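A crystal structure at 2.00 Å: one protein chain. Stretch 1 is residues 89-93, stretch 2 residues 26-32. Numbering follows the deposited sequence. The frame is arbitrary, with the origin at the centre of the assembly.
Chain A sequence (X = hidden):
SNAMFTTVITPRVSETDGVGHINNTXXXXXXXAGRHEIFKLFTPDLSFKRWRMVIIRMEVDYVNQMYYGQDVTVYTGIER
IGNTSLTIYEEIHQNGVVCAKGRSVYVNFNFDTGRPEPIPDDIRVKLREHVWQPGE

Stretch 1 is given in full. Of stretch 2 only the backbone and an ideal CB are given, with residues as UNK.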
# COMPACT_ATOMS: atom_id res chain seq x y z
N TYR A 89 -2.71 10.32 20.78
CA TYR A 89 -1.27 10.21 20.87
C TYR A 89 -0.89 8.74 20.63
O TYR A 89 -1.55 7.85 21.13
CB TYR A 89 -0.72 10.72 22.22
CG TYR A 89 0.78 10.60 22.27
CD1 TYR A 89 1.58 11.46 21.54
CD2 TYR A 89 1.38 9.58 23.01
CE1 TYR A 89 2.97 11.32 21.55
CE2 TYR A 89 2.73 9.44 23.03
CZ TYR A 89 3.53 10.31 22.30
OH TYR A 89 4.89 10.15 22.33
N GLU A 90 0.17 8.49 19.87
CA GLU A 90 0.51 7.12 19.47
C GLU A 90 2.00 6.94 19.28
O GLU A 90 2.72 7.89 18.91
CB GLU A 90 -0.28 6.71 18.20
CG GLU A 90 -0.26 7.81 17.11
CD GLU A 90 -1.51 7.88 16.24
OE1 GLU A 90 -2.36 6.95 16.27
OE2 GLU A 90 -1.63 8.91 15.49
N GLU A 91 2.48 5.72 19.53
CA GLU A 91 3.90 5.41 19.39
C GLU A 91 4.07 4.04 18.77
O GLU A 91 3.24 3.16 18.98
CB GLU A 91 4.59 5.42 20.76
CG GLU A 91 4.76 6.77 21.39
CD GLU A 91 5.53 6.72 22.68
OE1 GLU A 91 5.87 5.59 23.15
OE2 GLU A 91 5.78 7.81 23.26
N ILE A 92 5.13 3.85 18.00
CA ILE A 92 5.50 2.51 17.54
C ILE A 92 6.87 2.15 18.09
O ILE A 92 7.81 2.94 18.00
CB ILE A 92 5.49 2.40 16.00
CG1 ILE A 92 4.13 2.81 15.44
CG2 ILE A 92 5.77 0.98 15.58
CD1 ILE A 92 4.09 2.85 13.95
N HIS A 93 6.95 0.96 18.70
CA HIS A 93 8.16 0.43 19.28
C HIS A 93 8.61 -0.83 18.52
O HIS A 93 7.79 -1.57 17.94
CB HIS A 93 7.96 0.04 20.76
CG HIS A 93 7.61 1.19 21.66
ND1 HIS A 93 7.94 1.20 23.00
CD2 HIS A 93 6.93 2.34 21.44
CE1 HIS A 93 7.49 2.31 23.56
NE2 HIS A 93 6.88 3.03 22.63
N UNK A 26 4.53 3.53 5.63
CA UNK A 26 4.04 2.39 6.40
C UNK A 26 3.61 2.80 7.79
O UNK A 26 2.67 2.25 8.32
CB UNK A 26 5.11 1.30 6.49
N UNK A 27 4.29 3.78 8.38
CA UNK A 27 3.98 4.19 9.74
C UNK A 27 2.50 4.67 9.93
O UNK A 27 1.82 4.25 10.87
CB UNK A 27 4.94 5.31 10.14
N UNK A 28 2.02 5.60 9.08
CA UNK A 28 0.62 5.93 9.22
C UNK A 28 -0.30 4.72 9.04
O UNK A 28 -1.41 4.73 9.56
CB UNK A 28 0.25 7.02 8.21
N UNK A 29 0.16 3.69 8.33
CA UNK A 29 -0.68 2.52 8.07
C UNK A 29 -0.78 1.71 9.38
O UNK A 29 -1.86 1.26 9.75
CB UNK A 29 -0.11 1.67 6.93
N UNK A 30 0.33 1.60 10.08
CA UNK A 30 0.37 0.92 11.38
C UNK A 30 -0.33 1.71 12.50
O UNK A 30 -1.02 1.14 13.39
CB UNK A 30 1.83 0.66 11.78
N UNK A 31 -0.16 3.03 12.48
CA UNK A 31 -0.91 3.93 13.39
C UNK A 31 -2.41 3.80 13.17
O UNK A 31 -3.16 3.71 14.14
CB UNK A 31 -0.48 5.39 13.18
N UNK A 32 -2.86 3.77 11.92
CA UNK A 32 -4.30 3.56 11.69
C UNK A 32 -4.77 2.18 12.17
O UNK A 32 -5.88 2.03 12.66
CB UNK A 32 -4.62 3.72 10.20

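Strand 89-93 presents two side chains to the helix, Glu90 and Ile92, while Glu91 between them points away; its carboxylate is held within the strand by Tyr89 OH and His93 NE2. The helix crosses the strand at 116°, with the axes 9.3 Å apart.

Position 26 has nothing of the strand within 5.5 Å of its ideal CB, so the strand sets no preference. Its carbonyl oxygen accepts a bond from the backbone N of position 30. The deposited residue is Thr26, whose hydroxyl is bonded elsewhere in the structure.

At position 27, CA-to-CB points sideways and the ideal CB lies 4.6 Å from Ile92 CD1. A modest apolar side chain, such as valine, isoleucine, leucine or alanine, would suit this methyl. The residue is Val27, in the t rotamer, and its CG1 lies 3.9 Å from Ile92 CD1.

Position 28 points away. Its phi of -59° would admit proline, and so would its place early in the helix, but many other residues would fit equally well. It is Pro28. Position 29 is out of reach and leaves the choice open; it is Val29.

At position 30 CA-to-CB points toward the strand, with the ideal CB 3.8 Å from Ile92 CD1. An apolar beginning to the side chain is favoured, whether it stays short or continues past the methyl. The residue is Trp30: its CB packs 3.8 Å from Ile92 CD1, which lies at the edge of the indole, near its plane.

Position 31 is where the two backbones are in register, its CA being the one nearest to that of Glu90. CA-to-CB points sideways, yet the space between the side chains of Glu90 and Ile92 could receive a long or flat group. The ideal CB is 3.9 Å from Glu90 OE1, so a polar group might also be considered, but the aliphatic parts of both neighbours favour leucine, methionine or an aromatic ring. Phe31 fills the gap, its ring end coming nearer the strand than its CB direction suggests. Glu90 CG covers one face, 3.7 Å from the centroid of the Phe31 ring, and Ile92 CD1 covers the opposite face, 4.0 Å from that centroid; both are CH-pi contacts. No direct hydrogen bond joins the stretches, but one water donates to Phe31 O (2.8 Å) and to Glu90 OE1 (2.6 Å).

Position 32 points away and is unconstrained by the strand. It is Glu32, whose carboxylate is bonded elsewhere.

Stretch 2 (26-32) TVPVWFE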
# COMPACT_ATOMS: atom_id res chain seq x y z
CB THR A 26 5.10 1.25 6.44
OG1 THR A 26 5.22 0.71 5.13
CG2 THR A 26 4.67 0.11 7.36
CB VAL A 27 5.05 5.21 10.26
CG1 VAL A 27 4.62 5.84 11.58
CG2 VAL A 27 6.41 4.50 10.42
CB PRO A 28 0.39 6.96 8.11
CG PRO A 28 1.70 7.60 7.94
CD PRO A 28 2.68 6.48 8.08
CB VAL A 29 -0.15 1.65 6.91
CG1 VAL A 29 -0.83 0.32 6.87
CG2 VAL A 29 -0.36 2.34 5.55
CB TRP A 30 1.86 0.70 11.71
CG TRP A 30 2.51 -0.36 10.86
CD1 TRP A 30 1.91 -1.23 9.99
CD2 TRP A 30 3.89 -0.73 10.90
NE1 TRP A 30 2.85 -2.08 9.44
CE2 TRP A 30 4.07 -1.79 10.00
CE3 TRP A 30 5.01 -0.22 11.58
CZ2 TRP A 30 5.32 -2.36 9.78
CZ3 TRP A 30 6.22 -0.80 11.38
CH2 TRP A 30 6.37 -1.86 10.50
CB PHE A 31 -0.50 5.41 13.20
CG PHE A 31 0.75 5.79 13.94
CD1 PHE A 31 1.04 5.26 15.20
CD2 PHE A 31 1.62 6.72 13.39
CE1 PHE A 31 2.19 5.65 15.89
CE2 PHE A 31 2.76 7.12 14.05
CZ PHE A 31 3.06 6.59 15.29
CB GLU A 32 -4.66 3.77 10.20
CG GLU A 32 -6.20 3.74 9.94
CD GLU A 32 -6.52 3.71 8.45
OE1 GLU A 32 -6.08 2.75 7.79
OE2 GLU A 32 -7.14 4.68 7.93
O HOH W 1 -2.17 4.42 16.68
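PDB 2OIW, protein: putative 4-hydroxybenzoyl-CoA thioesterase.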